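Local coordinates for thermophilic dibenzothiophene desulfurization enzyme C (Paenibacillus sp. A11-2, PDB 5XDC), which probably catalyses the FMNH2- and oxygen-dependent oxidation of dibenzothiophene to its 5-oxide and 5,5-dioxide, the first steps of its desulfurization, at residues R16-A21 with W70-E75; P244-P249 with Q321-R326; S191-V196 with P224-G229; V347-V352 with D389-K394. All coordinates share one frame; numbering follows the deposited sequence.

Contact 1 (R16-A21 with W70-E75); sequences RALDVA and WPTVYE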
loop_
_atom_site.group_PDB
_atom_site.type_symbol
_atom_site.label_atom_id
_atom_site.label_comp_id
_atom_site.label_asym_id
_atom_site.label_seq_id
_atom_site.Cartn_x
_atom_site.Cartn_y
_atom_site.Cartn_z
ATOM N N ARG B 16 -4.189 27.642 28.457
ATOM C CA ARG B 16 -4.250 27.089 29.806
ATOM C C ARG B 16 -4.860 25.692 29.798
ATOM O O ARG B 16 -4.301 24.756 30.374
ATOM C CB ARG B 16 -5.048 28.014 30.722
ATOM N N ALA B 17 -6.014 25.535 29.148
ATOM C CA ALA B 17 -6.679 24.232 29.137
ATOM C C ALA B 17 -5.778 23.163 28.537
ATOM O O ALA B 17 -5.666 22.053 29.072
ATOM C CB ALA B 17 -7.987 24.319 28.360
ATOM N N LEU B 18 -5.116 23.482 27.426
ATOM C CA LEU B 18 -4.240 22.506 26.790
ATOM C C LEU B 18 -3.035 22.179 27.661
ATOM O O LEU B 18 -2.580 21.035 27.670
ATOM C CB LEU B 18 -3.798 23.017 25.419
ATOM C CG LEU B 18 -4.940 23.224 24.419
ATOM C CD1 LEU B 18 -4.394 23.808 23.130
ATOM C CD2 LEU B 18 -5.687 21.915 24.141
ATOM N N ASP B 19 -2.512 23.154 28.413
ATOM C CA ASP B 19 -1.460 22.846 29.377
ATOM C C ASP B 19 -1.948 21.864 30.440
ATOM O O ASP B 19 -1.217 20.955 30.839
ATOM C CB ASP B 19 -0.968 24.126 30.052
ATOM C CG ASP B 19 -0.247 25.059 29.095
ATOM O OD1 ASP B 19 0.100 24.625 27.981
ATOM O OD2 ASP B 19 -0.012 26.225 29.478
ATOM N N VAL B 20 -3.171 22.056 30.933
ATOM C CA VAL B 20 -3.712 21.144 31.937
ATOM C C VAL B 20 -3.816 19.739 31.369
ATOM O O VAL B 20 -3.455 18.763 32.028
ATOM C CB VAL B 20 -5.071 21.652 32.439
ATOM C CG1 VAL B 20 -5.755 20.612 33.337
ATOM C CG2 VAL B 20 -4.869 22.959 33.208
ATOM N N ALA B 21 -4.305 19.617 30.135
ATOM C CA ALA B 21 -4.416 18.299 29.512
ATOM C C ALA B 21 -3.043 17.665 29.316
ATOM O O ALA B 21 -2.863 16.458 29.542
ATOM C CB ALA B 21 -5.155 18.414 28.176
ATOM N N TRP B 70 -14.600 23.647 20.547
ATOM C CA TRP B 70 -14.331 22.289 20.077
ATOM C C TRP B 70 -12.888 22.090 19.624
ATOM O O TRP B 70 -12.302 21.044 19.963
ATOM C CB TRP B 70 -15.328 21.936 18.972
ATOM C CG TRP B 70 -16.637 21.456 19.492
ATOM C CD1 TRP B 70 -17.831 22.122 19.472
ATOM C CD2 TRP B 70 -16.894 20.190 20.112
ATOM N NE1 TRP B 70 -18.812 21.344 20.031
ATOM C CE2 TRP B 70 -18.262 20.159 20.445
ATOM C CE3 TRP B 70 -16.096 19.088 20.425
ATOM C CZ2 TRP B 70 -18.854 19.061 21.054
ATOM C CZ3 TRP B 70 -16.687 17.994 21.039
ATOM C CH2 TRP B 70 -18.047 17.995 21.359
ATOM N N PRO B 71 -12.245 23.020 18.904
ATOM C CA PRO B 71 -10.806 22.843 18.629
ATOM C C PRO B 71 -9.968 22.528 19.865
ATOM O O PRO B 71 -9.107 21.640 19.825
ATOM C CB PRO B 71 -10.427 24.187 17.981
ATOM C CG PRO B 71 -11.654 24.564 17.233
ATOM C CD PRO B 71 -12.809 24.138 18.130
ATOM N N THR B 72 -10.205 23.227 20.977
ATOM C CA THR B 72 -9.490 22.938 22.214
ATOM C C THR B 72 -9.822 21.545 22.743
ATOM O O THR B 72 -8.930 20.807 23.182
ATOM C CB THR B 72 -9.829 24.005 23.258
ATOM O OG1 THR B 72 -9.374 25.274 22.766
ATOM C CG2 THR B 72 -9.157 23.710 24.577
ATOM N N VAL B 73 -11.107 21.195 22.758
ATOM C CA VAL B 73 -11.528 19.868 23.202
ATOM C C VAL B 73 -10.829 18.786 22.381
ATOM O O VAL B 73 -10.253 17.843 22.932
ATOM C CB VAL B 73 -13.057 19.739 23.101
ATOM C CG1 VAL B 73 -13.493 18.309 23.390
ATOM C CG2 VAL B 73 -13.753 20.720 24.059
ATOM N N TYR B 74 -10.890 18.903 21.060
ATOM C CA TYR B 74 -10.292 17.883 20.200
ATOM C C TYR B 74 -8.791 17.753 20.445
ATOM O O TYR B 74 -8.254 16.637 20.484
ATOM C CB TYR B 74 -10.587 18.203 18.734
ATOM C CG TYR B 74 -12.005 17.918 18.295
ATOM C CD1 TYR B 74 -12.532 16.628 18.372
ATOM C CD2 TYR B 74 -12.823 18.925 17.782
ATOM C CE1 TYR B 74 -13.829 16.350 17.965
ATOM C CE2 TYR B 74 -14.108 18.658 17.351
ATOM C CZ TYR B 74 -14.614 17.369 17.445
ATOM O OH TYR B 74 -15.890 17.106 17.032
ATOM N N GLU B 75 -8.082 18.881 20.586
ATOM C CA GLU B 75 -6.645 18.815 20.835
ATOM C C GLU B 75 -6.361 18.135 22.168
ATOM O O GLU B 75 -5.420 17.336 22.285
ATOM C CB GLU B 75 -6.046 20.224 20.782
ATOM C CG GLU B 75 -4.537 20.248 20.968
ATOM C CD GLU B 75 -3.888 21.592 20.621
ATOM O OE1 GLU B 75 -2.668 21.720 20.854
ATOM O OE2 GLU B 75 -4.579 22.513 20.123
#
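Leu18 packs between Thr72 and Glu75 in this contact, which pairs the first turns of two nearly parallel helices in the helical N-terminal domain of the acyl-CoA dehydrogenase fold. The two short axes approach to 9.8 Å at an angle of 14°, a spacing bridged by side chains. The arm of Glu75 spans much of it. Its CB packs on Leu18 CD2 at 3.8 Å, and CG, turned away from the backbone N (chi1 -177°), runs on alongside the same methyl. With the rest of the chain extended, the carboxylate arrives at the other branch of the leucine, Leu18 CD1, which lies 3.4 Å from Glu75 CD and about as far from both oxygens. The methyl thus stands over the flat of the carboxylate instead of at its rim, and the two side chains cross at roughly a right angle. The meeting is van der Waals in character: both the aliphatic stem and one face of the carboxylate pack on the leucine, although the glutamate as a whole is exposed.

One turn earlier, toward the start of helix 70-83, Thr72 turns its methyl to the interface. Its hydroxyl OG1 is hydrogen-bonded to Glu68 OE1, just ahead of the helix, and CG2 is left to touch Leu18 CD2 and, at 4.0 Å, Ala17 CB. Beyond the pair, Ala17 rests on Leu57, whereas Trp70 and Tyr74 face inward to helix 247-276. Leu18 CD2 also reaches the backbone, lying 3.6 Å from Thr72 O.

Contact 2 (P244-P249 with Q321-R326); sequences PSLWTP and QELWER. With SO4 (sulfate ion), chain K.
The guanidinium of Arg326 meets its sulfate and Glu322 OE2 along its edge, close to its own plane. NH1 points to sulfate O3 (3.0 Å), and NH2 to sulfate O2 in the straighter bond, 168° at the hydrogen. NH2 spends its other N-H on Glu322 OE2 at 2.7 Å, a salt bridge that meets the oxygen on its anti side. A bend at chi2 (-78°) folds the arginine back toward that glutamate, while Arg319 and Gln333 hold the sulfate too, an ion probably taken from the crystallisation liquor. A methionine in place of Arg326 would probably leave Glu322 without its cationic mate and the sulfate with a weaker grip.

The two segments themselves meet through leucines. Leu246 CD1 lies 3.8 Å from Leu323 O and 4.0 Å from Leu323 CB, so one methyl covers both side chain and backbone of the opposite helix. In the C-terminal helical part of the acyl-CoA dehydrogenase fold, this joins the 3-10 turn leading into helix 247-276 to the C-terminal part of helix 293-324. Leu246 also leans on Leu337 of helix 331-363, and Trp324 packs against helix 85-104 and edge-to-face with Trp70.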
loop_
_atom_site.group_PDB
_atom_site.type_symbol
_atom_site.label_atom_id
_atom_site.label_comp_id
_atom_site.label_asym_id
_atom_site.label_seq_id
_atom_site.Cartn_x
_atom_site.Cartn_y
_atom_site.Cartn_z
ATOM N N PRO B 244 -29.352 19.161 15.516
ATOM C CA PRO B 244 -29.059 18.055 16.441
ATOM C C PRO B 244 -28.361 16.888 15.771
ATOM O O PRO B 244 -27.639 16.146 16.454
ATOM C CB PRO B 244 -30.445 17.665 16.974
ATOM C CG PRO B 244 -31.259 18.912 16.817
ATOM C CD PRO B 244 -30.784 19.506 15.525
ATOM N N SER B 245 -28.551 16.703 14.459
ATOM C CA SER B 245 -27.821 15.660 13.747
ATOM C C SER B 245 -26.326 15.961 13.640
ATOM O O SER B 245 -25.587 15.099 13.137
ATOM C CB SER B 245 -28.423 15.441 12.351
ATOM O OG SER B 245 -28.053 16.469 11.445
ATOM N N LEU B 246 -25.851 17.133 14.097
ATOM C CA LEU B 246 -24.416 17.360 14.224
ATOM C C LEU B 246 -23.772 16.393 15.204
ATOM O O LEU B 246 -22.545 16.273 15.213
ATOM C CB LEU B 246 -24.090 18.773 14.696
ATOM C CG LEU B 246 -24.317 19.958 13.750
ATOM C CD1 LEU B 246 -23.972 21.251 14.494
ATOM C CD2 LEU B 246 -23.476 19.815 12.483
ATOM N N TRP B 247 -24.567 15.714 16.029
ATOM C CA TRP B 247 -23.991 14.816 17.021
ATOM C C TRP B 247 -23.051 13.807 16.365
ATOM O O TRP B 247 -21.963 13.533 16.890
ATOM C CB TRP B 247 -25.091 14.086 17.798
ATOM C CG TRP B 247 -24.502 13.112 18.761
ATOM C CD1 TRP B 247 -24.034 13.381 20.000
ATOM C CD2 TRP B 247 -24.242 11.721 18.522
ATOM N NE1 TRP B 247 -23.524 12.243 20.575
ATOM C CE2 TRP B 247 -23.645 11.206 19.686
ATOM C CE3 TRP B 247 -24.478 10.863 17.443
ATOM C CZ2 TRP B 247 -23.259 9.870 19.802
ATOM C CZ3 TRP B 247 -24.098 9.535 17.556
ATOM C CH2 TRP B 247 -23.498 9.054 18.726
ATOM N N THR B 248 -23.442 13.272 15.203
ATOM C CA THR B 248 -22.638 12.215 14.588
ATOM C C THR B 248 -21.315 12.741 14.062
ATOM O O THR B 248 -20.273 12.168 14.416
ATOM C CB THR B 248 -23.433 11.517 13.486
ATOM O OG1 THR B 248 -24.791 11.400 13.895
ATOM C CG2 THR B 248 -22.852 10.120 13.224
ATOM N N PRO B 249 -21.257 13.792 13.229
ATOM C CA PRO B 249 -19.930 14.286 12.824
ATOM C C PRO B 249 -19.075 14.700 14.002
ATOM O O PRO B 249 -17.873 14.416 14.005
ATOM C CB PRO B 249 -20.246 15.464 11.887
ATOM C CG PRO B 249 -21.709 15.759 12.092
ATOM C CD PRO B 249 -22.345 14.481 12.509
ATOM N N GLN B 321 -16.908 23.864 15.267
ATOM C CA GLN B 321 -17.197 24.982 16.162
ATOM C C GLN B 321 -18.109 25.994 15.483
ATOM O O GLN B 321 -19.058 26.498 16.101
ATOM C CB GLN B 321 -15.902 25.642 16.622
ATOM C CG GLN B 321 -16.106 26.811 17.584
ATOM C CD GLN B 321 -16.731 26.373 18.897
ATOM O OE1 GLN B 321 -16.546 25.236 19.336
ATOM N NE2 GLN B 321 -17.472 27.270 19.532
ATOM N N GLU B 322 -17.850 26.296 14.208
ATOM C CA GLU B 322 -18.683 27.273 13.504
ATOM C C GLU B 322 -20.144 26.834 13.490
ATOM O O GLU B 322 -21.048 27.623 13.796
ATOM C CB GLU B 322 -18.162 27.490 12.078
ATOM C CG GLU B 322 -19.016 28.452 11.244
ATOM C CD GLU B 322 -18.787 29.914 11.590
ATOM O OE1 GLU B 322 -18.074 30.189 12.581
ATOM O OE2 GLU B 322 -19.323 30.787 10.869
ATOM N N LEU B 323 -20.402 25.572 13.146
ATOM C CA LEU B 323 -21.784 25.120 13.058
ATOM C C LEU B 323 -22.405 24.903 14.433
ATOM O O LEU B 323 -23.623 25.036 14.581
ATOM C CB LEU B 323 -21.869 23.844 12.223
ATOM C CG LEU B 323 -21.454 23.991 10.750
ATOM C CD1 LEU B 323 -21.665 22.704 10.030
ATOM C CD2 LEU B 323 -22.217 25.119 10.046
ATOM N N TRP B 324 -21.588 24.572 15.432
ATOM C CA TRP B 324 -22.053 24.453 16.815
ATOM C C TRP B 324 -22.625 25.760 17.333
ATOM O O TRP B 324 -23.530 25.748 18.177
ATOM C CB TRP B 324 -20.882 24.029 17.681
ATOM C CG TRP B 324 -21.059 23.881 19.173
ATOM C CD1 TRP B 324 -20.605 24.735 20.136
ATOM C CD2 TRP B 324 -21.651 22.777 19.865
ATOM N NE1 TRP B 324 -20.885 24.236 21.382
ATOM C CE2 TRP B 324 -21.529 23.035 21.242
ATOM C CE3 TRP B 324 -22.264 21.590 19.453
ATOM C CZ2 TRP B 324 -21.997 22.150 22.211
ATOM C CZ3 TRP B 324 -22.734 20.718 20.415
ATOM C CH2 TRP B 324 -22.598 21.002 21.774
ATOM N N GLU B 325 -22.085 26.886 16.875
ATOM C CA GLU B 325 -22.536 28.200 17.314
ATOM C C GLU B 325 -23.753 28.701 16.547
ATOM O O GLU B 325 -24.341 29.708 16.955
ATOM C CB GLU B 325 -21.391 29.209 17.178
ATOM C CG GLU B 325 -20.226 28.968 18.120
ATOM C CD GLU B 325 -19.052 29.878 17.824
ATOM O OE1 GLU B 325 -19.159 30.694 16.883
ATOM O OE2 GLU B 325 -18.026 29.780 18.520
ATOM N N ARG B 326 -24.161 28.027 15.474
ATOM C CA ARG B 326 -25.294 28.483 14.677
ATOM C C ARG B 326 -26.606 28.123 15.358
ATOM O O ARG B 326 -26.716 27.101 16.037
ATOM C CB ARG B 326 -25.278 27.854 13.286
ATOM C CG ARG B 326 -24.045 28.149 12.471
ATOM C CD ARG B 326 -24.080 29.529 11.867
ATOM N NE ARG B 326 -22.823 29.856 11.203
ATOM C CZ ARG B 326 -22.538 29.555 9.940
ATOM N NH1 ARG B 326 -23.416 28.920 9.184
ATOM N NH2 ARG B 326 -21.365 29.900 9.430
HETATM S S SO4 K . -21.810 28.862 5.751
HETATM O O1 SO4 K . -21.317 29.624 4.605
HETATM O O2 SO4 K . -20.795 28.871 6.805
HETATM O O3 SO4 K . -23.035 29.481 6.263
HETATM O O4 SO4 K . -22.125 27.511 5.289
#

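Contact 3 (S191-V196 with P224-G229); sequences SDRAGV and PDELLG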
loop_
_atom_site.group_PDB
_atom_site.type_symbol
_atom_site.label_atom_id
_atom_site.label_comp_id
_atom_site.label_asym_id
_atom_site.label_seq_id
_atom_site.Cartn_x
_atom_site.Cartn_y
_atom_site.Cartn_z
ATOM N N SER B 191 -26.497 7.190 37.644
ATOM C CA SER B 191 -26.105 5.801 37.467
ATOM C C SER B 191 -26.539 4.922 38.633
ATOM O O SER B 191 -26.549 3.699 38.490
ATOM C CB SER B 191 -24.590 5.691 37.268
ATOM O OG SER B 191 -23.882 6.229 38.368
ATOM N N ASP B 192 -26.898 5.504 39.776
ATOM C CA ASP B 192 -27.428 4.732 40.895
ATOM C C ASP B 192 -28.950 4.823 41.005
ATOM O O ASP B 192 -29.512 4.494 42.054
ATOM C CB ASP B 192 -26.768 5.164 42.206
ATOM C CG ASP B 192 -27.012 6.623 42.547
ATOM O OD1 ASP B 192 -27.676 7.348 41.772
ATOM O OD2 ASP B 192 -26.527 7.053 43.614
ATOM N N ARG B 193 -29.629 5.257 39.950
ATOM C CA ARG B 193 -31.081 5.129 39.890
ATOM C C ARG B 193 -31.469 3.677 40.133
ATOM O O ARG B 193 -30.824 2.754 39.626
ATOM C CB ARG B 193 -31.589 5.618 38.532
ATOM C CG ARG B 193 -33.063 5.352 38.170
ATOM C CD ARG B 193 -34.071 6.170 38.952
ATOM N NE ARG B 193 -33.681 7.561 39.194
ATOM C CZ ARG B 193 -33.808 8.555 38.316
ATOM N NH1 ARG B 193 -34.296 8.348 37.098
ATOM N NH2 ARG B 193 -33.433 9.777 38.674
ATOM N N ALA B 194 -32.510 3.468 40.938
ATOM C CA ALA B 194 -32.962 2.110 41.245
ATOM C C ALA B 194 -33.186 1.311 39.971
ATOM O O ALA B 194 -33.851 1.769 39.040
ATOM C CB ALA B 194 -34.257 2.148 42.064
ATOM N N GLY B 195 -32.623 0.101 39.932
ATOM C CA GLY B 195 -32.787 -0.779 38.800
ATOM C C GLY B 195 -31.639 -0.751 37.810
ATOM O O GLY B 195 -31.602 -1.602 36.913
ATOM N N VAL B 196 -30.721 0.200 37.935
ATOM C CA VAL B 196 -29.562 0.280 37.047
ATOM C C VAL B 196 -28.453 -0.593 37.615
ATOM O O VAL B 196 -28.024 -0.409 38.760
ATOM C CB VAL B 196 -29.083 1.727 36.879
ATOM C CG1 VAL B 196 -27.780 1.767 36.051
ATOM C CG2 VAL B 196 -30.164 2.569 36.201
ATOM N N PRO B 224 -39.861 12.742 33.810
ATOM C CA PRO B 224 -40.053 13.574 32.616
ATOM C C PRO B 224 -39.027 14.669 32.490
ATOM O O PRO B 224 -38.725 15.080 31.358
ATOM C CB PRO B 224 -41.474 14.128 32.802
ATOM C CG PRO B 224 -42.140 13.123 33.696
ATOM C CD PRO B 224 -41.071 12.730 34.653
ATOM N N ASP B 225 -38.466 15.148 33.598
ATOM C CA ASP B 225 -37.480 16.218 33.521
ATOM C C ASP B 225 -36.108 15.697 33.119
ATOM O O ASP B 225 -35.182 16.502 32.961
ATOM C CB ASP B 225 -37.397 16.990 34.850
ATOM C CG ASP B 225 -37.032 16.115 36.036
ATOM O OD1 ASP B 225 -37.458 14.948 36.075
ATOM O OD2 ASP B 225 -36.331 16.609 36.946
ATOM N N GLU B 226 -35.967 14.381 32.931
ATOM C CA GLU B 226 -34.707 13.781 32.501
ATOM C C GLU B 226 -34.707 13.409 31.024
ATOM O O GLU B 226 -33.644 13.087 30.478
ATOM C CB GLU B 226 -34.414 12.537 33.358
ATOM C CG GLU B 226 -34.276 12.867 34.836
ATOM C CD GLU B 226 -34.222 11.646 35.755
ATOM O OE1 GLU B 226 -34.851 10.610 35.433
ATOM O OE2 GLU B 226 -33.547 11.749 36.807
ATOM N N LEU B 227 -35.867 13.423 30.381
ATOM C CA LEU B 227 -35.979 13.091 28.972
ATOM C C LEU B 227 -35.377 14.180 28.094
ATOM O O LEU B 227 -35.506 15.381 28.366
ATOM C CB LEU B 227 -37.440 12.873 28.612
ATOM C CG LEU B 227 -38.079 11.730 29.397
ATOM C CD1 LEU B 227 -39.579 11.779 29.250
ATOM C CD2 LEU B 227 -37.549 10.418 28.910
ATOM N N LEU B 228 -34.705 13.744 27.034
ATOM C CA LEU B 228 -34.051 14.634 26.084
ATOM C C LEU B 228 -34.913 14.669 24.833
ATOM O O LEU B 228 -34.913 13.725 24.032
ATOM C CB LEU B 228 -32.637 14.155 25.788
ATOM C CG LEU B 228 -31.722 14.158 27.002
ATOM C CD1 LEU B 228 -30.452 13.362 26.717
ATOM C CD2 LEU B 228 -31.411 15.587 27.410
ATOM N N GLY B 229 -35.666 15.755 24.676
ATOM C CA GLY B 229 -36.605 15.861 23.584
ATOM C C GLY B 229 -37.774 14.912 23.756
ATOM O O GLY B 229 -38.013 14.334 24.825
#
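Arg193 and Glu226 make the whole of this contact, an end-on salt bridge between two loops on the surface of the middle, beta-rich domain of the acyl-CoA dehydrogenase fold. They come from opposite directions, and the guanidinium and carboxylate lie nearly coplanar, 14° apart. Each nitrogen takes its own oxygen: NH1 donates to Glu226 OE1 at 2.9 Å, and NH2 to Glu226 OE2 at 2.7 Å. Both oxygens offer their syn lone pairs, and both bonds are close to straight, the second at 174°. Such a paired grip fixes the rotation of both groups.

The backbones stay far apart, with 11.9 Å between Arg193 CA and Glu226 CA, so long side chains close the distance. Arg193 opens a type II beta turn that runs to Val196 with Gly195 in third place. Its CG is swung opposite the backbone N (chi1 170°), and bends at chi2 and chi3 then bring the guanidinium round to the glutamate. Glu226 answers with a chain extended beyond CG, its side chain resting on Ile189 and Pro190 at the end of strand 184-190. A leucine at Arg193 would probably leave the Glu226 carboxylate without its cation and the two loops without this tie. Further bonds steady the pair: Glu226 OE1 also accepts from Tyr223 N, and Arg193 NH1 makes a second bond, to Val221 O on strand 220-222.

Contact 4 (V347-V352 with D389-K394); sequences VATRLV and DPVAYK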
loop_
_atom_site.group_PDB
_atom_site.type_symbol
_atom_site.label_atom_id
_atom_site.label_comp_id
_atom_site.label_asym_id
_atom_site.label_seq_id
_atom_site.Cartn_x
_atom_site.Cartn_y
_atom_site.Cartn_z
ATOM N N VAL B 347 -8.441 8.568 6.841
ATOM C CA VAL B 347 -6.994 8.730 6.810
ATOM C C VAL B 347 -6.379 8.376 8.157
ATOM O O VAL B 347 -5.346 7.693 8.227
ATOM C CB VAL B 347 -6.652 10.163 6.369
ATOM C CG1 VAL B 347 -5.168 10.430 6.519
ATOM C CG2 VAL B 347 -7.105 10.385 4.941
ATOM N N ALA B 348 -6.995 8.837 9.254
ATOM C CA ALA B 348 -6.467 8.549 10.585
ATOM C C ALA B 348 -6.512 7.062 10.907
ATOM O O ALA B 348 -5.587 6.541 11.546
ATOM C CB ALA B 348 -7.243 9.323 11.636
ATOM N N THR B 349 -7.560 6.366 10.451
ATOM C CA THR B 349 -7.694 4.931 10.685
ATOM C C THR B 349 -6.580 4.171 9.979
ATOM O O THR B 349 -5.865 3.379 10.599
ATOM C CB THR B 349 -9.060 4.437 10.201
ATOM O OG1 THR B 349 -10.109 5.018 10.997
ATOM C CG2 THR B 349 -9.164 2.906 10.290
ATOM N N ARG B 350 -6.421 4.398 8.676
ATOM C CA ARG B 350 -5.368 3.704 7.938
ATOM C C ARG B 350 -4.010 4.004 8.538
ATOM O O ARG B 350 -3.173 3.099 8.698
ATOM C CB ARG B 350 -5.391 4.112 6.463
ATOM C CG ARG B 350 -6.692 3.786 5.730
ATOM C CD ARG B 350 -7.064 2.322 5.866
ATOM N NE ARG B 350 -8.090 1.907 4.911
ATOM C CZ ARG B 350 -8.850 0.829 5.067
ATOM N NH1 ARG B 350 -8.706 0.068 6.145
ATOM N NH2 ARG B 350 -9.753 0.508 4.145
ATOM N N LEU B 351 -3.782 5.265 8.913
ATOM C CA LEU B 351 -2.481 5.659 9.441
ATOM C C LEU B 351 -2.172 4.929 10.742
ATOM O O LEU B 351 -1.103 4.328 10.892
ATOM C CB LEU B 351 -2.432 7.180 9.655
ATOM C CG LEU B 351 -1.156 7.650 10.346
ATOM C CD1 LEU B 351 0.057 7.267 9.518
ATOM C CD2 LEU B 351 -1.213 9.158 10.605
ATOM N N VAL B 352 -3.095 4.968 11.703
ATOM C CA VAL B 352 -2.763 4.429 13.017
ATOM C C VAL B 352 -2.615 2.915 12.951
ATOM O O VAL B 352 -1.756 2.343 13.627
ATOM C CB VAL B 352 -3.789 4.867 14.084
ATOM C CG1 VAL B 352 -5.138 4.185 13.920
ATOM C CG2 VAL B 352 -3.222 4.591 15.477
ATOM N N ASP B 389 -17.222 1.368 13.910
ATOM C CA ASP B 389 -18.072 1.254 12.744
ATOM C C ASP B 389 -17.148 1.104 11.546
ATOM O O ASP B 389 -16.010 1.583 11.581
ATOM C CB ASP B 389 -19.018 2.459 12.587
ATOM C CG ASP B 389 -18.297 3.785 12.605
ATOM O OD1 ASP B 389 -18.053 4.340 13.708
ATOM O OD2 ASP B 389 -17.982 4.263 11.507
ATOM N N PRO B 390 -17.578 0.395 10.511
ATOM C CA PRO B 390 -16.624 -0.057 9.483
ATOM C C PRO B 390 -16.128 1.090 8.614
ATOM O O PRO B 390 -16.909 1.817 7.999
ATOM C CB PRO B 390 -17.419 -1.085 8.671
ATOM C CG PRO B 390 -18.836 -0.897 9.042
ATOM C CD PRO B 390 -18.895 -0.232 10.384
ATOM N N VAL B 391 -14.802 1.214 8.540
ATOM C CA VAL B 391 -14.222 2.273 7.726
ATOM C C VAL B 391 -14.593 2.080 6.261
ATOM O O VAL B 391 -14.677 3.049 5.503
ATOM C CB VAL B 391 -12.703 2.334 7.949
ATOM C CG1 VAL B 391 -11.998 1.132 7.305
ATOM C CG2 VAL B 391 -12.157 3.638 7.447
ATOM N N ALA B 392 -14.877 0.842 5.841
ATOM C CA ALA B 392 -15.299 0.633 4.461
ATOM C C ALA B 392 -16.550 1.443 4.119
ATOM O O ALA B 392 -16.697 1.900 2.980
ATOM C CB ALA B 392 -15.559 -0.849 4.195
ATOM N N TYR B 393 -17.475 1.610 5.070
ATOM C CA TYR B 393 -18.671 2.392 4.761
ATOM C C TYR B 393 -18.448 3.894 4.902
ATOM O O TYR B 393 -19.136 4.672 4.222
ATOM C CB TYR B 393 -19.863 1.892 5.590
ATOM C CG TYR B 393 -20.376 0.638 4.932
ATOM C CD1 TYR B 393 -21.205 0.712 3.816
ATOM C CD2 TYR B 393 -19.939 -0.604 5.340
ATOM C CE1 TYR B 393 -21.618 -0.422 3.150
ATOM C CE2 TYR B 393 -20.349 -1.750 4.689
ATOM C CZ TYR B 393 -21.192 -1.654 3.592
ATOM O OH TYR B 393 -21.607 -2.788 2.925
ATOM N N LYS B 394 -17.477 4.330 5.704
ATOM C CA LYS B 394 -17.064 5.729 5.643
ATOM C C LYS B 394 -16.480 6.042 4.274
ATOM O O LYS B 394 -16.765 7.097 3.691
ATOM C CB LYS B 394 -16.060 6.044 6.749
ATOM C CG LYS B 394 -16.674 6.068 8.142
ATOM C CD LYS B 394 -17.519 7.337 8.377
ATOM C CE LYS B 394 -18.596 7.094 9.436
ATOM N NZ LYS B 394 -19.675 6.222 8.905
#
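Val391 divides its two methyls between Thr349 and Arg350, one on the buried side of the contact and one at its outer margin. Inside, Val391 CG2 and Thr349 CG2 reach toward each other tip to tip, 4.2 Å apart. The threonine can present its methyl because OG1 is bonded to Lys345 O, one turn back in helix 331-363. Ile346 of the same helix backs the valine, and Tyr259 and Thr386 flank Thr349.

The outer side is looser and borders the second subunit. Here Val391 CG1, set between the backbone N and the carbonyl carbon (chi1 72°), lies over one face of the Arg350 guanidinium, 3.6 Å from Arg350 NH1 and somewhat farther from Arg350 CZ. This is the nearer approach of the two, yet it belongs to a partly exposed arginine at the rim, whose chain bends at chi2 to bring its end over the valine. Its charge is met across the subunit boundary, where NH1 forms a salt bridge with Glu361 of the second subunit.

The methyl covers a face, which offers no N-H, so the packing does not compete with that salt bridge. The valine therefore packs both within its own chain and against a residue of the tetramer interface.

In the fold
Contacts 1 and 2 adjoin, their centres about 19 Å apart, and touch through the probable hydrogen bond from Trp70 N to Gln321 OE1 and through Trp70 on Trp324; the N-terminal helical domain is thereby joined to the C-terminal helices. Contact 4 lies about 22 Å from contact 2, centre to centre; helices 293-324 and 331-363, which carry one segment of each, follow each other in the chain. Contact 3 stands apart on the middle domain, about 34 Å from contact 4 between centres and on the other side of the chain's centre. Along the chain the contacts close in the order 1, 3, 2, 4, following the helical, beta and helical domains of the acyl-CoA dehydrogenase fold, with contact 4 reaching the tetramer interface.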